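Chlorella virus DNA ligase-adenylate (Chlorella virus, PDB 1FVI) probably seals nicks in duplex DNA as an ATP-dependent ligase, passing through an intermediate in which AMP is covalently joined to the enzyme. Local coordinates at residues 12-17 / 186-191; 137-142 / 148-153; 230-235 / 248-253; 237-242 / 272-277; 256-259 / 264-267. The protein carries 1 engineered substitution. One frame throughout, in Å; residues are numbered along the deposited sequence.

Contact 1 of 5, residues 12-17 / 186-191; sequences ENIEDV and MKQFKD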
# COMPACT_ATOMS: atom_id res chain seq x y z
N GLU A 12 -4.44 -17.40 4.72
CA GLU A 12 -5.44 -17.43 5.78
C GLU A 12 -4.76 -17.69 7.11
O GLU A 12 -5.06 -17.04 8.12
CB GLU A 12 -6.51 -18.49 5.49
CG GLU A 12 -7.41 -18.18 4.28
CD GLU A 12 -7.11 -19.02 3.03
OE1 GLU A 12 -8.07 -19.36 2.30
OE2 GLU A 12 -5.92 -19.34 2.77
N ASN A 13 -3.84 -18.65 7.13
CA ASN A 13 -3.11 -18.98 8.35
C ASN A 13 -1.70 -18.40 8.25
O ASN A 13 -0.89 -18.82 7.41
CB ASN A 13 -3.08 -20.51 8.55
CG ASN A 13 -2.18 -20.95 9.71
OD1 ASN A 13 -1.77 -20.15 10.56
ND2 ASN A 13 -1.87 -22.24 9.75
N ILE A 14 -1.42 -17.41 9.09
CA ILE A 14 -0.11 -16.76 9.11
C ILE A 14 1.02 -17.76 9.35
O ILE A 14 2.16 -17.54 8.93
CB ILE A 14 -0.04 -15.61 10.15
CG1 ILE A 14 1.15 -14.71 9.82
CG2 ILE A 14 0.12 -16.15 11.58
CD1 ILE A 14 1.26 -13.50 10.72
N GLU A 15 0.71 -18.89 9.99
CA GLU A 15 1.74 -19.88 10.25
C GLU A 15 2.13 -20.64 8.96
O GLU A 15 3.11 -21.38 8.96
CB GLU A 15 1.32 -20.82 11.37
CG GLU A 15 1.01 -20.09 12.67
CD GLU A 15 1.16 -20.96 13.92
OE1 GLU A 15 1.51 -22.16 13.80
OE2 GLU A 15 0.96 -20.42 15.03
N ASP A 16 1.40 -20.37 7.88
CA ASP A 16 1.68 -21.00 6.58
C ASP A 16 2.83 -20.34 5.83
O ASP A 16 3.40 -20.94 4.92
CB ASP A 16 0.44 -20.96 5.66
CG ASP A 16 -0.56 -22.09 5.94
OD1 ASP A 16 -0.15 -23.18 6.39
OD2 ASP A 16 -1.76 -21.89 5.65
N VAL A 17 3.18 -19.11 6.22
CA VAL A 17 4.23 -18.34 5.55
C VAL A 17 5.61 -18.94 5.66
O VAL A 17 6.05 -19.26 6.75
CB VAL A 17 4.27 -16.88 6.06
CG1 VAL A 17 5.41 -16.11 5.42
CG2 VAL A 17 2.98 -16.17 5.75
N MET A 186 -2.23 -10.90 2.35
CA MET A 186 -2.48 -11.06 3.76
C MET A 186 -3.18 -9.89 4.43
O MET A 186 -2.76 -8.75 4.33
CB MET A 186 -1.16 -11.32 4.48
CG MET A 186 -1.26 -11.30 5.99
SD MET A 186 0.29 -11.53 6.80
CE MET A 186 0.71 -9.91 7.09
N LYS A 187 -4.28 -10.20 5.08
CA LYS A 187 -5.06 -9.22 5.83
C LYS A 187 -5.40 -9.95 7.12
O LYS A 187 -6.45 -10.57 7.26
CB LYS A 187 -6.30 -8.79 5.03
CG LYS A 187 -5.95 -7.95 3.78
CD LYS A 187 -7.12 -7.82 2.82
CE LYS A 187 -8.25 -6.98 3.38
NZ LYS A 187 -9.40 -6.90 2.44
N GLN A 188 -4.43 -9.96 8.03
CA GLN A 188 -4.57 -10.65 9.29
C GLN A 188 -5.18 -9.82 10.41
O GLN A 188 -5.63 -10.38 11.40
CB GLN A 188 -3.22 -11.23 9.73
CG GLN A 188 -2.68 -12.34 8.82
CD GLN A 188 -3.41 -13.67 8.98
OE1 GLN A 188 -3.47 -14.23 10.08
NE2 GLN A 188 -3.93 -14.20 7.89
N PHE A 189 -5.20 -8.49 10.25
CA PHE A 189 -5.77 -7.62 11.28
C PHE A 189 -7.29 -7.62 11.20
O PHE A 189 -7.86 -7.76 10.12
CB PHE A 189 -5.23 -6.19 11.22
CG PHE A 189 -3.89 -6.02 11.86
CD1 PHE A 189 -2.93 -7.02 11.79
CD2 PHE A 189 -3.55 -4.82 12.49
CE1 PHE A 189 -1.65 -6.83 12.31
CE2 PHE A 189 -2.26 -4.62 13.02
CZ PHE A 189 -1.31 -5.62 12.93
N LYS A 190 -7.92 -7.45 12.36
CA LYS A 190 -9.37 -7.47 12.54
C LYS A 190 -9.92 -6.05 12.63
O LYS A 190 -9.26 -5.17 13.14
CB LYS A 190 -9.67 -8.22 13.84
CG LYS A 190 -11.05 -8.81 13.99
CD LYS A 190 -11.06 -9.70 15.24
CE LYS A 190 -12.30 -10.57 15.36
NZ LYS A 190 -13.49 -9.80 15.80
N ASP A 191 -11.14 -5.87 12.13
CA ASP A 191 -11.83 -4.58 12.16
C ASP A 191 -12.67 -4.45 13.42
O ASP A 191 -13.47 -5.34 13.74
CB ASP A 191 -12.76 -4.45 10.97
CG ASP A 191 -12.02 -4.19 9.70
OD1 ASP A 191 -11.33 -3.15 9.61
OD2 ASP A 191 -12.14 -5.03 8.79
O HOH W 1 -3.74 -16.87 11.01
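Gln-188 reaches across to the backbone of the 12-17 loop and grips it through both ends of its carboxamide. Its NE2 donates to the carbonyl O of Glu-12 at 3.1 Å, a nearly straight bond (170° at the hydrogen) that lies close to the amide plane of the glutamine yet meets the carbonyl from well above its own plane. At the other end, OE1 accepts from a water 2.8 Å away, which also donates to Glu-12 O and accepts from Ile-14 N. Two partners, the Glu-12 carbonyl and the water, thus help fix the rotation of the amide, and a bend at chi2 (-74°) turns it toward the loop. In this tight part Gln-188 OE1 also rests 3.7 Å from Ile-14 CB. A looser apolar touch joins Ile-14 CG1 to Met-186 SD at 4.5 Å; Ile-14 and Met-186 are buried and both touch Leu-147. On the solvent side, the Glu-12 side chain turns away and is exposed, the residue taking part through its carbonyl. Glu-151 OE2 accepts from the backbone N of Gln-188. The contact lies between strand 184-186 of the adenylation sheet and strand 190-201 of the OB-like sheet, consistent with the link between the two domains of a covalent ligase.

Contact 2 of 5, residues 137-142 / 148-153; sequences IPVEIN and LQYERD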
# COMPACT_ATOMS: atom_id res chain seq x y z
N ILE A 137 10.25 -1.54 -3.38
CA ILE A 137 11.31 -2.49 -3.06
C ILE A 137 10.83 -3.26 -1.81
O ILE A 137 10.41 -2.65 -0.82
CB ILE A 137 12.62 -1.72 -2.84
CG1 ILE A 137 13.01 -1.06 -4.17
CG2 ILE A 137 13.70 -2.65 -2.28
CD1 ILE A 137 14.05 0.01 -4.08
N PRO A 138 10.83 -4.61 -1.86
CA PRO A 138 10.36 -5.39 -0.72
C PRO A 138 11.19 -5.36 0.56
O PRO A 138 12.38 -5.05 0.55
CB PRO A 138 10.26 -6.80 -1.28
CG PRO A 138 11.42 -6.82 -2.26
CD PRO A 138 11.30 -5.48 -2.95
N VAL A 139 10.51 -5.69 1.66
CA VAL A 139 11.10 -5.76 2.98
C VAL A 139 11.32 -7.23 3.27
O VAL A 139 10.47 -8.04 2.94
CB VAL A 139 10.11 -5.23 4.05
CG1 VAL A 139 10.64 -5.48 5.45
CG2 VAL A 139 9.84 -3.76 3.85
N GLU A 140 12.47 -7.59 3.84
CA GLU A 140 12.73 -8.98 4.19
C GLU A 140 12.19 -9.19 5.61
O GLU A 140 12.59 -8.50 6.54
CB GLU A 140 14.22 -9.30 4.14
CG GLU A 140 14.55 -10.75 4.52
CD GLU A 140 16.03 -11.08 4.40
OE1 GLU A 140 16.36 -12.19 3.91
OE2 GLU A 140 16.87 -10.23 4.78
N ILE A 141 11.21 -10.08 5.73
CA ILE A 141 10.57 -10.41 7.00
C ILE A 141 11.10 -11.80 7.38
O ILE A 141 11.14 -12.70 6.55
CB ILE A 141 9.01 -10.45 6.83
CG1 ILE A 141 8.48 -9.10 6.31
CG2 ILE A 141 8.32 -10.87 8.13
CD1 ILE A 141 8.69 -7.93 7.24
N ASN A 142 11.47 -11.97 8.65
CA ASN A 142 12.03 -13.23 9.12
C ASN A 142 11.17 -14.09 9.99
O ASN A 142 11.44 -15.29 10.14
CB ASN A 142 13.34 -12.95 9.85
CG ASN A 142 14.41 -12.40 8.94
OD1 ASN A 142 14.59 -12.86 7.81
ND2 ASN A 142 15.13 -11.41 9.43
N LEU A 148 3.41 -9.31 11.33
CA LEU A 148 2.33 -8.53 11.94
C LEU A 148 2.72 -7.05 12.16
O LEU A 148 1.91 -6.15 11.91
CB LEU A 148 1.93 -9.18 13.26
CG LEU A 148 1.27 -10.52 12.97
CD1 LEU A 148 1.16 -11.32 14.24
CD2 LEU A 148 -0.08 -10.30 12.32
N GLN A 149 3.95 -6.80 12.63
CA GLN A 149 4.41 -5.43 12.84
C GLN A 149 4.38 -4.72 11.49
O GLN A 149 4.03 -3.54 11.41
CB GLN A 149 5.82 -5.40 13.41
CG GLN A 149 5.96 -6.09 14.77
CD GLN A 149 7.37 -6.04 15.35
OE1 GLN A 149 7.64 -5.29 16.28
NE2 GLN A 149 8.27 -6.86 14.81
N TYR A 150 4.70 -5.47 10.44
CA TYR A 150 4.70 -4.93 9.09
C TYR A 150 3.29 -4.53 8.62
O TYR A 150 3.11 -3.47 8.00
CB TYR A 150 5.35 -5.93 8.11
CG TYR A 150 5.49 -5.35 6.73
CD1 TYR A 150 6.37 -4.29 6.49
CD2 TYR A 150 4.70 -5.82 5.67
CE1 TYR A 150 6.46 -3.70 5.25
CE2 TYR A 150 4.78 -5.22 4.41
CZ TYR A 150 5.66 -4.17 4.22
OH TYR A 150 5.71 -3.51 3.02
N GLU A 151 2.29 -5.36 8.94
CA GLU A 151 0.89 -5.08 8.56
C GLU A 151 0.42 -3.82 9.28
O GLU A 151 -0.23 -2.97 8.67
CB GLU A 151 -0.06 -6.26 8.88
CG GLU A 151 -1.52 -5.96 8.44
CD GLU A 151 -2.47 -7.17 8.40
OE1 GLU A 151 -3.69 -6.95 8.37
OE2 GLU A 151 -2.01 -8.33 8.38
N ARG A 152 0.72 -3.73 10.58
CA ARG A 152 0.38 -2.55 11.39
C ARG A 152 0.98 -1.29 10.73
O ARG A 152 0.30 -0.28 10.53
CB ARG A 152 0.97 -2.70 12.79
CG ARG A 152 0.90 -1.43 13.65
CD ARG A 152 2.01 -1.39 14.70
NE ARG A 152 3.35 -1.46 14.11
CZ ARG A 152 4.45 -1.82 14.77
NH1 ARG A 152 4.39 -2.14 16.05
NH2 ARG A 152 5.60 -1.95 14.12
N ASP A 153 2.26 -1.37 10.37
CA ASP A 153 2.96 -0.25 9.73
C ASP A 153 2.29 0.15 8.44
O ASP A 153 1.97 1.31 8.21
CB ASP A 153 4.41 -0.64 9.45
CG ASP A 153 5.27 -0.61 10.69
OD1 ASP A 153 4.84 -0.00 11.70
OD2 ASP A 153 6.39 -1.17 10.67
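Tyr-150 projects from helix 144-156 against two branched side chains of strand 139-141 and contributes about half of the surface buried here. Its CG stands anti to the backbone N (chi1 -174°), which carries the ring off the helix toward the strand. Val-139 meets the far part of the ring: its CG2 lies 3.7 Å from Tyr-150 CE1, and CB follows at 4.1 Å from the same atom, the two side chains running at a slant to each other. Ile-141 takes the near part. Its chain is bent at chi2 (-64°), bringing CD1 to 4.0 Å from Tyr-150 CB and 4.1 Å from CG, and the two side chains cross at about a right angle. Neither aliphatic group sits squarely on a face or at an edge, so the tyrosine is held by oblique van der Waals contact at its root and along one side. This helix and strand are part of the adenylation domain, where strand 139-141 is the outer strand beside strand 21-25, the strand that leads to the adenylated lysine. Backbone hydrogen bonds between Val-139 and Ala-23 and between Ile-141 and Cys-21 hold that pairing. Tyr-150 also touches Ala-23 and Pro-25 of the same neighbouring strand, Pro-25 being an AMP-binding residue. Next to Tyr-150 on the helix, Glu-151 OE1 accepts from the backbone N of Phe-189.

Contact 3 of 5, residues 230-235 / 248-253; sequences DVMGSI and TGFDAD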
# COMPACT_ATOMS: atom_id res chain seq x y z
N ASP A 230 -0.47 22.96 18.62
CA ASP A 230 -0.17 21.54 18.80
C ASP A 230 -1.20 20.72 18.02
O ASP A 230 -2.21 21.25 17.54
CB ASP A 230 -0.26 21.19 20.29
CG ASP A 230 0.58 19.98 20.67
OD1 ASP A 230 0.98 19.20 19.79
OD2 ASP A 230 0.84 19.83 21.88
N VAL A 231 -0.90 19.43 17.85
CA VAL A 231 -1.78 18.50 17.14
C VAL A 231 -1.95 17.26 18.02
O VAL A 231 -1.25 17.10 19.04
CB VAL A 231 -1.18 18.09 15.77
CG1 VAL A 231 -0.92 19.33 14.91
CG2 VAL A 231 0.10 17.29 15.96
N MET A 232 -2.90 16.41 17.65
CA MET A 232 -3.17 15.20 18.42
C MET A 232 -2.05 14.16 18.26
O MET A 232 -1.52 13.95 17.16
CB MET A 232 -4.55 14.62 18.05
CG MET A 232 -4.88 13.27 18.70
SD MET A 232 -4.27 11.82 17.77
CE MET A 232 -5.48 11.81 16.50
N GLY A 233 -1.65 13.58 19.39
CA GLY A 233 -0.61 12.57 19.37
C GLY A 233 -1.27 11.21 19.42
O GLY A 233 -0.89 10.29 18.70
N SER A 234 -2.26 11.07 20.29
CA SER A 234 -3.00 9.82 20.42
C SER A 234 -4.40 10.09 20.94
O SER A 234 -4.67 11.14 21.54
CB SER A 234 -2.28 8.84 21.37
OG SER A 234 -2.46 9.21 22.74
N ILE A 235 -5.30 9.17 20.63
CA ILE A 235 -6.66 9.24 21.11
C ILE A 235 -6.89 8.01 21.98
O ILE A 235 -6.36 6.93 21.70
CB ILE A 235 -7.69 9.28 19.97
CG1 ILE A 235 -7.56 8.05 19.06
CG2 ILE A 235 -7.57 10.57 19.20
CD1 ILE A 235 -8.74 7.89 18.07
N THR A 248 -1.37 5.69 16.03
CA THR A 248 -0.96 5.57 14.63
C THR A 248 -2.16 5.44 13.69
O THR A 248 -3.24 5.02 14.11
CB THR A 248 -0.01 4.35 14.37
OG1 THR A 248 -0.72 3.12 14.56
CG2 THR A 248 1.18 4.40 15.31
N GLY A 249 -1.95 5.80 12.43
CA GLY A 249 -3.00 5.69 11.45
C GLY A 249 -3.52 7.01 10.94
O GLY A 249 -4.35 7.04 10.04
N PHE A 250 -3.10 8.11 11.55
CA PHE A 250 -3.56 9.41 11.08
C PHE A 250 -2.45 10.20 10.41
O PHE A 250 -1.27 10.06 10.78
CB PHE A 250 -4.16 10.28 12.22
CG PHE A 250 -4.27 9.59 13.55
CD1 PHE A 250 -3.14 9.33 14.31
CD2 PHE A 250 -5.51 9.26 14.06
CE1 PHE A 250 -3.24 8.74 15.57
CE2 PHE A 250 -5.63 8.66 15.32
CZ PHE A 250 -4.49 8.41 16.08
N ASP A 251 -2.80 11.01 9.41
CA ASP A 251 -1.81 11.87 8.78
C ASP A 251 -1.78 13.21 9.55
O ASP A 251 -2.56 13.39 10.51
CB ASP A 251 -2.08 12.06 7.28
CG ASP A 251 -3.49 12.50 6.96
OD1 ASP A 251 -3.99 12.07 5.91
OD2 ASP A 251 -4.10 13.29 7.71
N ALA A 252 -0.89 14.13 9.16
CA ALA A 252 -0.78 15.43 9.84
C ALA A 252 -2.12 16.18 9.90
O ALA A 252 -2.49 16.73 10.94
CB ALA A 252 0.27 16.27 9.15
N ASP A 253 -2.83 16.16 8.77
CA ASP A 253 -4.14 16.78 8.60
C ASP A 253 -5.10 16.32 9.70
O ASP A 253 -5.76 17.13 10.36
CB ASP A 253 -4.68 16.36 7.22
CG ASP A 253 -6.13 16.76 6.98
OD1 ASP A 253 -6.35 17.85 6.40
OD2 ASP A 253 -7.04 15.97 7.32
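The Phe-250 ring is sandwiched between a methionine and a backbone carbonyl. Over one face comes the end of Met-232: CE stands 3.5 Å from the ring centroid and only 16° off the normal, a CH-pi contact, while SD follows at 4.1 Å over the same face and makes this a Met-aromatic pair as well. The methyl leans toward one side of the ring, its shortest approach being 3.4 Å to Phe-250 CE2. On the opposite face lies the carbonyl O of Thr-248, 4.0 Å above the plane and displaced toward the rim. At the edge, near the ring plane, Ile-235 CD1 reaches Phe-250 CE2 at 4.2 Å.

The shape of the methionine explains its grip. CG starts anti to the backbone N, and bends at chi2 and chi3 then fold the thioether over the phenyl group, the two side chains crossing at about a right angle. Phe-250 answers with a nearly eclipsed chi1 of -6°, an unusual setting in which CG lies almost in line with the backbone N as seen along the side-chain bond.

Beyond the pair, Phe-250 meets the ring of Phe-288, and Met-232 also rests on Phe-258 of helix 252-260. Arg-255 of that helix bonds to the carbonyls of Met-232 and Gly-233, the latter residue forming a classic beta bulge with Ser-234 opposite Thr-200. The cluster is part of the hydrophobic core of an OB-like domain, where the loop leading into helix 252-260 packs against strand 232-237 of the antiparallel sheet, with Asp-251 as the N-cap.

Contact 4 of 5, residues 237-242 / 272-277; sequences VDYDGV and FKYFEM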
# COMPACT_ATOMS: atom_id res chain seq x y z
N VAL A 237 -9.51 5.42 23.58
CA VAL A 237 -10.81 4.89 23.22
C VAL A 237 -11.37 3.82 24.15
O VAL A 237 -10.61 3.13 24.82
CB VAL A 237 -10.78 4.34 21.77
CG1 VAL A 237 -10.45 5.48 20.80
CG2 VAL A 237 -9.74 3.22 21.66
N ASP A 238 -12.69 3.68 24.16
CA ASP A 238 -13.36 2.71 25.02
C ASP A 238 -13.31 1.28 24.53
O ASP A 238 -12.76 0.43 25.20
CB ASP A 238 -14.82 3.11 25.33
CG ASP A 238 -15.50 2.16 26.35
OD1 ASP A 238 -15.41 2.38 27.57
OD2 ASP A 238 -16.15 1.19 25.91
N TYR A 239 -13.93 0.99 23.39
CA TYR A 239 -13.93 -0.40 22.90
C TYR A 239 -14.42 -1.44 23.94
O TYR A 239 -13.63 -2.13 24.59
CB TYR A 239 -12.55 -0.83 22.38
CG TYR A 239 -12.59 -2.14 21.62
CD1 TYR A 239 -13.64 -2.42 20.74
CD2 TYR A 239 -11.59 -3.09 21.78
CE1 TYR A 239 -13.70 -3.63 20.04
CE2 TYR A 239 -11.64 -4.31 21.08
CZ TYR A 239 -12.70 -4.56 20.22
OH TYR A 239 -12.74 -5.76 19.55
N ASP A 240 -15.75 -1.51 24.08
CA ASP A 240 -16.40 -2.44 25.00
C ASP A 240 -15.72 -2.59 26.36
O ASP A 240 -15.23 -3.67 26.71
CB ASP A 240 -16.58 -3.79 24.32
CG ASP A 240 -17.04 -3.66 22.88
OD1 ASP A 240 -17.97 -2.86 22.62
OD2 ASP A 240 -16.44 -4.33 22.00
N GLY A 241 -15.62 -1.48 27.08
CA GLY A 241 -15.03 -1.49 28.40
C GLY A 241 -13.52 -1.42 28.54
O GLY A 241 -13.04 -0.99 29.58
N VAL A 242 -12.77 -1.87 27.54
CA VAL A 242 -11.32 -1.82 27.65
C VAL A 242 -10.73 -0.55 27.03
O VAL A 242 -10.74 -0.36 25.82
CB VAL A 242 -10.64 -3.12 27.10
CG1 VAL A 242 -9.13 -2.92 26.98
CG2 VAL A 242 -10.92 -4.30 28.05
N PHE A 272 -11.03 1.00 13.59
CA PHE A 272 -9.60 0.70 13.73
C PHE A 272 -9.35 -0.77 13.48
O PHE A 272 -10.30 -1.54 13.32
CB PHE A 272 -9.05 1.10 15.13
CG PHE A 272 -9.55 0.24 16.28
CD1 PHE A 272 -8.67 -0.65 16.92
CD2 PHE A 272 -10.87 0.32 16.73
CE1 PHE A 272 -9.10 -1.44 17.99
CE2 PHE A 272 -11.31 -0.47 17.80
CZ PHE A 272 -10.42 -1.35 18.43
N LYS A 273 -8.09 -1.14 13.37
CA LYS A 273 -7.70 -2.53 13.16
C LYS A 273 -6.68 -2.86 14.22
O LYS A 273 -6.05 -1.97 14.80
CB LYS A 273 -7.08 -2.74 11.76
CG LYS A 273 -8.09 -2.84 10.61
CD LYS A 273 -7.40 -2.82 9.25
CE LYS A 273 -8.42 -2.82 8.10
NZ LYS A 273 -9.15 -4.12 7.96
N TYR A 274 -6.51 -4.16 14.47
CA TYR A 274 -5.55 -4.65 15.46
C TYR A 274 -5.40 -6.15 15.23
O TYR A 274 -6.17 -6.74 14.48
CB TYR A 274 -6.06 -4.40 16.89
CG TYR A 274 -7.31 -5.19 17.23
CD1 TYR A 274 -7.24 -6.32 18.03
CD2 TYR A 274 -8.55 -4.82 16.70
CE1 TYR A 274 -8.36 -7.08 18.28
CE2 TYR A 274 -9.67 -5.56 16.95
CZ TYR A 274 -9.58 -6.69 17.74
OH TYR A 274 -10.71 -7.44 18.00
N PHE A 275 -4.39 -6.75 15.86
CA PHE A 275 -4.20 -8.19 15.74
C PHE A 275 -4.81 -8.92 16.95
O PHE A 275 -4.42 -8.69 18.09
CB PHE A 275 -2.71 -8.56 15.60
CG PHE A 275 -2.49 -10.03 15.39
CD1 PHE A 275 -3.08 -10.67 14.29
CD2 PHE A 275 -1.79 -10.79 16.32
CE1 PHE A 275 -2.97 -12.05 14.13
CE2 PHE A 275 -1.69 -12.18 16.16
CZ PHE A 275 -2.28 -12.80 15.06
N GLU A 276 -5.78 -9.80 16.71
CA GLU A 276 -6.40 -10.56 17.80
C GLU A 276 -5.39 -11.50 18.46
O GLU A 276 -5.03 -12.53 17.92
CB GLU A 276 -7.57 -11.39 17.26
CG GLU A 276 -8.21 -12.33 18.27
CD GLU A 276 -9.35 -11.69 19.04
OE1 GLU A 276 -10.27 -11.14 18.39
OE2 GLU A 276 -9.34 -11.76 20.29
N MET A 277 -4.92 -11.11 19.65
CA MET A 277 -3.94 -11.89 20.41
C MET A 277 -2.68 -12.23 19.65
O MET A 277 -1.59 -12.25 20.23
CB MET A 277 -4.57 -13.17 20.97
CG MET A 277 -5.62 -12.92 22.04
SD MET A 277 -6.22 -14.45 22.79
CE MET A 277 -7.58 -14.87 21.68
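Between strands 232-237 and 244-246 the backbone reverses through a type I' beta turn from Tyr-239 to Val-242, closed by a bond from Val-242 N to Tyr-239 O, while residues 272-274 lie in an extended strand. This is a beta hairpin of the OB-like domain, and its connection packs through one side chain on strand 269-275 of the same antiparallel sheet. Asp-238 also braces the turn: its OD2 accepts from the backbone N of Gly-241, an Asx motif, with the donor well above the carboxylate plane.

Tyr-239 carries the contact. Phe-272 comes at it edge first in a T-shaped stack, with planes at 87° and centroids 5.2 Å apart. Phe-272 CZ points at the centre of the tyrosine face, 3.8 Å above it, and is nearly equidistant from several ring carbons. The edge of Tyr-239 in turn approaches the face of Tyr-274 in an offset edge-to-face pair, with centroids at 6.0 Å and planes at 61°, so the three residues form an aromatic cluster. Being two residues apart on the strand, Phe-272 and Tyr-274 project from the same side toward the hairpin; both set CG between the backbone N and the carbonyl carbon. Phe-244 extends the cluster by touching Tyr-239 and Phe-272, and Pro-283 touches both tyrosines. Where the two tyrosine side chains end, the phenol oxygens come together, Tyr-239 OH lying 3.1 Å from Tyr-274 OH.

Contact 5 of 5, residues 256-259 / 264-267; sequences RDFW and SYIG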
# COMPACT_ATOMS: atom_id res chain seq x y z
N ARG A 256 -4.18 17.47 13.32
CA ARG A 256 -4.50 18.87 13.55
C ARG A 256 -6.02 19.04 13.72
O ARG A 256 -6.47 19.64 14.69
CB ARG A 256 -4.00 19.72 12.38
CG ARG A 256 -4.39 21.19 12.42
CD ARG A 256 -5.52 21.49 11.43
NE ARG A 256 -5.14 21.16 10.05
CZ ARG A 256 -4.76 22.06 9.14
NH1 ARG A 256 -4.71 23.35 9.44
NH2 ARG A 256 -4.44 21.65 7.92
N ASP A 257 -6.80 18.46 12.82
CA ASP A 257 -8.26 18.55 12.90
C ASP A 257 -8.81 17.99 14.21
O ASP A 257 -9.60 18.66 14.89
CB ASP A 257 -8.93 17.87 11.71
CG ASP A 257 -8.70 18.61 10.42
OD1 ASP A 257 -8.25 19.78 10.48
OD2 ASP A 257 -8.96 18.04 9.34
N PHE A 258 -8.41 16.77 14.55
CA PHE A 258 -8.82 16.12 15.79
C PHE A 258 -8.53 17.04 16.99
O PHE A 258 -9.41 17.22 17.82
CB PHE A 258 -8.08 14.78 15.97
CG PHE A 258 -8.79 13.60 15.36
CD1 PHE A 258 -8.10 12.72 14.52
CD2 PHE A 258 -10.12 13.33 15.65
CE1 PHE A 258 -8.73 11.58 14.00
CE2 PHE A 258 -10.77 12.19 15.13
CZ PHE A 258 -10.06 11.32 14.30
N TRP A 259 -7.34 17.66 17.02
CA TRP A 259 -6.93 18.56 18.11
C TRP A 259 -7.57 19.96 18.14
O TRP A 259 -7.82 20.50 19.21
CB TRP A 259 -5.42 18.74 18.16
CG TRP A 259 -4.94 19.35 19.45
CD1 TRP A 259 -4.47 20.62 19.64
CD2 TRP A 259 -4.84 18.69 20.73
NE1 TRP A 259 -4.08 20.79 20.95
CE2 TRP A 259 -4.30 19.63 21.64
CE3 TRP A 259 -5.16 17.41 21.18
CZ2 TRP A 259 -4.07 19.31 22.98
CZ3 TRP A 259 -4.94 17.10 22.52
CH2 TRP A 259 -4.40 18.05 23.41
N SER A 264 -15.42 18.17 19.45
CA SER A 264 -16.36 17.64 18.45
C SER A 264 -16.30 16.13 18.22
O SER A 264 -17.29 15.52 17.78
CB SER A 264 -16.14 18.32 17.08
OG SER A 264 -16.43 19.70 17.13
N TYR A 265 -15.14 15.52 18.47
CA TYR A 265 -14.98 14.09 18.25
C TYR A 265 -15.16 13.23 19.48
O TYR A 265 -15.24 12.01 19.38
CB TYR A 265 -13.62 13.81 17.61
CG TYR A 265 -13.41 14.62 16.37
CD1 TYR A 265 -12.60 15.76 16.40
CD2 TYR A 265 -14.11 14.32 15.20
CE1 TYR A 265 -12.49 16.58 15.30
CE2 TYR A 265 -14.01 15.14 14.09
CZ TYR A 265 -13.20 16.27 14.15
OH TYR A 265 -13.12 17.10 13.06
N ILE A 266 -15.22 13.87 20.65
CA ILE A 266 -15.41 13.14 21.90
C ILE A 266 -16.78 12.47 21.84
O ILE A 266 -17.80 13.11 21.62
CB ILE A 266 -15.29 14.07 23.11
CG1 ILE A 266 -13.89 14.68 23.15
CG2 ILE A 266 -15.52 13.29 24.41
CD1 ILE A 266 -12.78 13.69 23.41
N GLY A 267 -16.77 11.15 21.97
CA GLY A 267 -18.01 10.41 21.89
C GLY A 267 -18.22 9.85 20.48
O GLY A 267 -19.18 9.11 20.25
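Aromatic stacking dominates the meeting of Phe-258 and Tyr-265. The two rings form a T-shaped pair, the edge of Phe-258 directed at the face of Tyr-265, with centroids 4.9 Å apart and planes at 76°. The leading atom is Phe-258 CD2, which stands 3.5 Å above the tyrosine plane, displaced from the centre toward the rim; it lies 3.6 Å from Tyr-265 CD1 and equally close to CG. Phe-258 CE2 follows at 3.8 Å from Tyr-265 CG, so one whole side of the phenyl ring presses on the root of the tyrosine. The tyrosine is brought there by a chi1 of -53°, which sets CG anti to the carbonyl carbon and swings the ring back over helix 252-260.

Contacts with the helix backbone come second. Tyr-265 turns its edge to the carbonyl O of Asp-257, with CE1 at 3.6 Å and near the ring plane, and the same carbon lies 3.7 Å from Phe-258 CA. The tyrosine thus lies along the helix surface as well as against its phenylalanine.

Charge acts within the helix: Arg-256 NE and Asp-257 OD1 form a salt bridge of charges only, no N-H pointing at the carboxylate. Phe-258 and Tyr-265 both also touch Met-199 of strand 190-201. Helix 252-260 and the weakly bonded helical turn 262-265 therefore fold back on each other and on the sheet, a helical connection leading into strand 269-275 of the OB-like domain.

Overall arrangement
From the N terminus, contact 1 closes the longest loop, joining the 12-17 turn to the segment between strands 184-186 and 190-201 after 168 intervening residues. Contact 2 is nested inside it, a short strand-to-helix closure, and the two touch through Glu-151. The chain then enters the OB-like domain along strand 190-201. There contacts 3 and 4 cross, their segments alternating along the chain, while contact 5 is nested within the loop of contact 4 and shares helix 252-260 with contact 3. Contact 4 also touches contact 1 through an Asp-191 to Lys-273 salt bridge and contact 2 through Phe-275 against Leu-148, linking the two domains.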